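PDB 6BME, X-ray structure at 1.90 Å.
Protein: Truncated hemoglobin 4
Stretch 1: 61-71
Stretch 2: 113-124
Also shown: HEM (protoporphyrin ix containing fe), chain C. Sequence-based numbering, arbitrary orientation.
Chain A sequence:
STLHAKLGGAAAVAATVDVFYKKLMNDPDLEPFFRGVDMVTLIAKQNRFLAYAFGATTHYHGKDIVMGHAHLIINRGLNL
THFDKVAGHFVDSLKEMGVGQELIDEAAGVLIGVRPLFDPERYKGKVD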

# COMPACT_ATOMS: atom_id res chain seq x y z
N HIS A 61 11.25 6.28 2.30
CA HIS A 61 10.98 7.48 1.53
C HIS A 61 10.71 7.11 0.08
O HIS A 61 10.79 5.94 -0.31
N GLY A 62 10.38 8.12 -0.73
CA GLY A 62 10.01 7.86 -2.11
C GLY A 62 11.04 7.05 -2.86
O GLY A 62 10.71 6.14 -3.63
N LYS A 63 12.32 7.34 -2.63
CA LYS A 63 13.36 6.58 -3.33
C LYS A 63 13.33 5.10 -2.94
O LYS A 63 13.57 4.23 -3.79
N ASP A 64 12.99 4.79 -1.68
CA ASP A 64 12.86 3.40 -1.28
C ASP A 64 11.65 2.74 -1.94
O ASP A 64 11.71 1.57 -2.32
N ILE A 65 10.56 3.49 -2.10
CA ILE A 65 9.40 2.95 -2.81
C ILE A 65 9.78 2.61 -4.24
O ILE A 65 9.40 1.55 -4.76
N VAL A 66 10.54 3.48 -4.91
CA VAL A 66 10.93 3.20 -6.29
C VAL A 66 11.84 1.98 -6.34
O VAL A 66 11.61 1.06 -7.14
N MET A 67 12.86 1.93 -5.48
CA MET A 67 13.79 0.80 -5.53
C MET A 67 13.09 -0.51 -5.22
O MET A 67 13.48 -1.56 -5.73
N GLY A 68 12.05 -0.48 -4.38
CA GLY A 68 11.32 -1.71 -4.06
C GLY A 68 10.37 -2.19 -5.15
O GLY A 68 10.02 -3.38 -5.17
N HIS A 69 9.93 -1.29 -6.04
CA HIS A 69 8.91 -1.62 -7.03
C HIS A 69 9.37 -1.48 -8.47
O HIS A 69 8.60 -1.86 -9.37
N ALA A 70 10.58 -0.98 -8.72
CA ALA A 70 11.01 -0.68 -10.08
C ALA A 70 10.97 -1.92 -10.96
O ALA A 70 10.56 -1.85 -12.13
N HIS A 71 11.35 -3.07 -10.41
CA HIS A 71 11.34 -4.29 -11.22
C HIS A 71 9.94 -4.67 -11.67
O HIS A 71 9.78 -5.25 -12.76
N GLY A 113 0.49 11.63 -2.91
CA GLY A 113 1.84 12.16 -3.01
C GLY A 113 2.83 11.22 -3.67
O GLY A 113 3.77 11.68 -4.33
N VAL A 114 2.65 9.90 -3.53
CA VAL A 114 3.59 8.95 -4.10
C VAL A 114 3.09 8.31 -5.39
O VAL A 114 3.85 7.57 -6.04
N ARG A 115 1.85 8.58 -5.79
CA ARG A 115 1.33 8.07 -7.06
C ARG A 115 2.26 8.33 -8.25
O ARG A 115 2.46 7.40 -9.04
N PRO A 116 2.85 9.52 -8.43
CA PRO A 116 3.71 9.73 -9.60
C PRO A 116 4.88 8.77 -9.72
O PRO A 116 5.42 8.61 -10.82
N LEU A 117 5.30 8.11 -8.63
CA LEU A 117 6.39 7.15 -8.73
C LEU A 117 5.96 5.84 -9.38
O LEU A 117 6.81 4.97 -9.62
N PHE A 118 4.67 5.66 -9.62
CA PHE A 118 4.16 4.47 -10.29
C PHE A 118 3.74 4.76 -11.72
O PHE A 118 3.07 3.93 -12.34
N ASP A 119 4.14 5.91 -12.25
CA ASP A 119 3.90 6.24 -13.65
C ASP A 119 4.95 5.55 -14.52
O ASP A 119 6.13 5.92 -14.48
N PRO A 120 4.55 4.58 -15.34
CA PRO A 120 5.54 3.85 -16.15
C PRO A 120 6.31 4.73 -17.12
O PRO A 120 7.42 4.36 -17.51
N GLU A 121 5.76 5.88 -17.51
CA GLU A 121 6.48 6.75 -18.43
C GLU A 121 7.79 7.27 -17.84
O GLU A 121 8.68 7.69 -18.59
N ARG A 122 7.94 7.22 -16.51
CA ARG A 122 9.16 7.64 -15.84
C ARG A 122 10.28 6.59 -15.89
O ARG A 122 11.40 6.90 -15.46
N TYR A 123 10.03 5.40 -16.43
CA TYR A 123 10.98 4.30 -16.40
C TYR A 123 11.37 3.92 -17.83
O TYR A 123 10.60 4.14 -18.76
N LYS A 124 12.57 3.35 -17.99
CA LYS A 124 13.03 2.87 -19.29
C LYS A 124 13.08 1.34 -19.31
O LYS A 124 12.98 0.68 -18.28

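The contact between helix 62-71 and the irregular segment 113-124 is a small apolar packing, burying 375 Å² in total with no hydrogen bond across it, and its inner edge runs up against the heme. The two stretches run in register: residues four apart on the helix, Gly62, Val66 and Ala70, lie nearest Val114, Leu117 and Tyr123.

Ile65 points toward the other stretch in the m, t rotamer and reaches three residues there: its CD1 lies 3.9 Å from CG1 of Val114 (m), its CB 4.4 Å from CD1 of Leu117, and its CG2 3.6 Å from CE1 of Phe118. Leu117 (m, t) also points toward the helix, and its CD1 comes within 3.8 Å of the carbonyl O of Gly62. Gly62 has no side chain; an ideal CB there would lie a tight 3.5 Å from Leu117 CD1.

Val66, chi1 t, is directed sideways, yet it fits between two partners, with CG2 3.9 Å from Leu117 CB and CG1 3.3 Å from Tyr123 OH. Tyr123 (m) points toward the helix and presents its ring edge to Val66 CG1, while Ala70 CB approaches its CE2 at 4.1 Å. The tyrosine hydroxyl, beside Val66 CG1, is satisfied within its own stretch: OH donates to the carbonyl O of Leu117 at 2.6 Å, tying Tyr123 back to the 3-10 segment 115-117.

His69 (m) links the packing to the heme. Its NE2 binds the heme FE at 2.0 Å, and its ND1 donates to the carbonyl O of Ile65, one turn earlier, at 2.7 Å, a bond that helps fix the ring's orientation. The edge of Phe118 meets the face of this imidazole, the ring centroids 5.2 Å apart and the planes at 66°. Phe118 (m) leaves its backbone sideways, but the end of its ring comes nearer the helix, and its CZ also lies 3.5 Å from heme CHC. Val114 adds a second apolar contact with the cofactor, CG2 to heme CBB at 3.6 Å.

Other polar contacts within each stretch are local. At the N-cap position, His61 N donates to Asp64 OD2 at 2.8 Å, and in the other stretch Glu121 N donates to Asp119 OD1 at 2.9 Å. Asp119 OD2 also forms a salt bridge with Arg122 NH2 at 3.4 Å, through charge alone, since the oxygen lies well out of the guanidinium plane. Lys63 and Met67 point away from the contact.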

# COMPACT_ATOMS: atom_id res chain seq x y z
CB HIS A 61 12.15 8.47 1.65
CG HIS A 61 12.55 8.76 3.06
ND1 HIS A 61 11.76 9.50 3.92
CD2 HIS A 61 13.64 8.40 3.77
CE1 HIS A 61 12.36 9.59 5.09
NE2 HIS A 61 13.50 8.93 5.03
CB LYS A 63 14.73 7.20 -3.07
CG LYS A 63 15.14 7.28 -1.60
CD LYS A 63 16.29 8.27 -1.40
CE LYS A 63 16.75 8.31 0.04
NZ LYS A 63 18.00 9.10 0.21
CB ASP A 64 12.77 3.30 0.25
CG ASP A 64 13.92 4.01 0.94
OD1 ASP A 64 15.07 3.54 0.83
OD2 ASP A 64 13.68 5.05 1.57
CB ILE A 65 8.22 3.94 -2.75
CG1 ILE A 65 7.76 4.12 -1.30
CG2 ILE A 65 7.09 3.44 -3.65
CD1 ILE A 65 6.85 5.30 -1.09
CB VAL A 66 11.61 4.42 -6.93
CG1 VAL A 66 11.99 4.06 -8.35
CG2 VAL A 66 10.68 5.62 -6.92
CB MET A 67 14.95 1.03 -4.56
CG MET A 67 15.93 2.12 -5.03
SD MET A 67 17.36 2.39 -3.96
CE MET A 67 16.55 2.89 -2.46
CB HIS A 69 7.66 -0.75 -6.82
CG HIS A 69 7.02 -0.96 -5.48
ND1 HIS A 69 7.48 -0.32 -4.35
CD2 HIS A 69 5.99 -1.75 -5.09
CE1 HIS A 69 6.75 -0.71 -3.31
NE2 HIS A 69 5.85 -1.58 -3.74
CB ALA A 70 12.40 -0.06 -10.07
CB HIS A 71 12.00 -5.44 -10.45
CG HIS A 71 11.18 -5.97 -9.31
ND1 HIS A 71 11.00 -5.28 -8.13
CD2 HIS A 71 10.49 -7.13 -9.17
CE1 HIS A 71 10.24 -5.99 -7.31
NE2 HIS A 71 9.93 -7.12 -7.92
CB VAL A 114 3.99 7.86 -3.08
CG1 VAL A 114 4.81 8.47 -1.97
CG2 VAL A 114 2.75 7.18 -2.51
CB ARG A 115 -0.07 8.64 -7.31
CG ARG A 115 -0.77 8.10 -8.56
CD ARG A 115 -2.24 8.58 -8.60
NE ARG A 115 -2.99 8.00 -9.72
CZ ARG A 115 -2.96 8.45 -10.97
NH1 ARG A 115 -2.21 9.51 -11.29
NH2 ARG A 115 -3.68 7.86 -11.91
CB PRO A 116 4.19 11.17 -9.41
CG PRO A 116 3.09 11.82 -8.67
CD PRO A 116 2.63 10.78 -7.70
CB LEU A 117 6.97 6.85 -7.34
CG LEU A 117 7.23 8.06 -6.44
CD1 LEU A 117 7.54 7.62 -5.02
CD2 LEU A 117 8.35 8.94 -7.00
CB PHE A 118 3.02 3.87 -9.47
CG PHE A 118 3.50 3.23 -8.20
CD1 PHE A 118 3.74 4.01 -7.07
CD2 PHE A 118 3.80 1.87 -8.15
CE1 PHE A 118 4.22 3.43 -5.89
CE2 PHE A 118 4.28 1.28 -6.99
CZ PHE A 118 4.50 2.07 -5.85
CB ASP A 119 3.94 7.76 -13.84
CG ASP A 119 3.63 8.19 -15.26
OD1 ASP A 119 3.61 7.35 -16.19
OD2 ASP A 119 3.42 9.40 -15.45
CB PRO A 120 4.69 2.81 -16.90
CG PRO A 120 3.40 2.71 -16.08
CD PRO A 120 3.18 4.09 -15.57
CB GLU A 121 5.59 7.91 -18.86
CG GLU A 121 4.41 7.48 -19.73
CD GLU A 121 4.77 7.32 -21.20
OE1 GLU A 121 3.87 7.53 -22.06
OE2 GLU A 121 5.93 6.99 -21.52
CB ARG A 122 8.84 8.00 -14.38
CG ARG A 122 7.94 9.23 -14.26
CD ARG A 122 7.79 9.69 -12.82
NE ARG A 122 7.35 11.09 -12.75
CZ ARG A 122 6.08 11.47 -12.68
NH1 ARG A 122 5.78 12.77 -12.62
NH2 ARG A 122 5.10 10.57 -12.68
CB TYR A 123 10.39 3.08 -15.66
CG TYR A 123 10.08 3.36 -14.21
CD1 TYR A 123 8.94 4.08 -13.85
CD2 TYR A 123 10.93 2.92 -13.20
CE1 TYR A 123 8.65 4.34 -12.51
CE2 TYR A 123 10.65 3.18 -11.86
CZ TYR A 123 9.51 3.89 -11.53
OH TYR A 123 9.23 4.14 -10.20
CB LYS A 124 14.43 3.43 -19.61
CG LYS A 124 14.52 4.95 -19.67
CD LYS A 124 13.94 5.48 -20.97
CE LYS A 124 14.35 6.92 -21.20
NZ LYS A 124 14.05 7.79 -20.04
CHA HEM C . 6.99 -4.56 -1.79
CHB HEM C . 5.01 -0.58 0.13
CHC HEM C . 2.49 -0.02 -3.96
CHD HEM C . 3.23 -4.69 -4.89
C1A HEM C . 6.74 -3.54 -0.89
C2A HEM C . 7.37 -3.30 0.40
C3A HEM C . 6.79 -2.19 0.92
C4A HEM C . 5.80 -1.70 -0.02
CMA HEM C . 7.08 -1.50 2.26
CAA HEM C . 8.49 -4.15 1.08
CBA HEM C . 8.05 -5.59 1.32
CGA HEM C . 9.05 -6.37 2.16
O1A HEM C . 10.23 -6.54 1.73
O2A HEM C . 8.63 -6.84 3.26
C1B HEM C . 4.26 -0.01 -0.87
C2B HEM C . 3.77 1.36 -0.92
C3B HEM C . 3.09 1.50 -2.07
C4B HEM C . 3.09 0.23 -2.75
CMB HEM C . 4.04 2.45 0.14
CAB HEM C . 2.34 2.73 -2.63
CBB HEM C . 1.89 3.74 -1.88
C1C HEM C . 2.39 -1.26 -4.52
C2C HEM C . 1.53 -1.62 -5.61
C3C HEM C . 1.70 -2.92 -5.87
C4C HEM C . 2.71 -3.42 -4.95
CMC HEM C . 0.56 -0.65 -6.31
CAC HEM C . 0.94 -3.69 -6.96
CBC HEM C . 0.58 -4.97 -6.77
C1D HEM C . 4.37 -5.04 -4.19
C2D HEM C . 5.11 -6.28 -4.30
C3D HEM C . 6.13 -6.24 -3.44
C4D HEM C . 6.09 -4.97 -2.75
CMD HEM C . 4.74 -7.44 -5.24
CAD HEM C . 7.19 -7.34 -3.16
CBD HEM C . 8.27 -7.33 -4.24
CGD HEM C . 9.23 -8.46 -3.93
O1D HEM C . 9.54 -8.67 -2.73
O2D HEM C . 9.69 -9.12 -4.88
NA HEM C . 5.80 -2.56 -1.10
NB HEM C . 3.83 -0.67 -2.01
NC HEM C . 3.10 -2.38 -4.16
ND HEM C . 5.01 -4.25 -3.24
FE HEM C . 4.41 -2.47 -2.62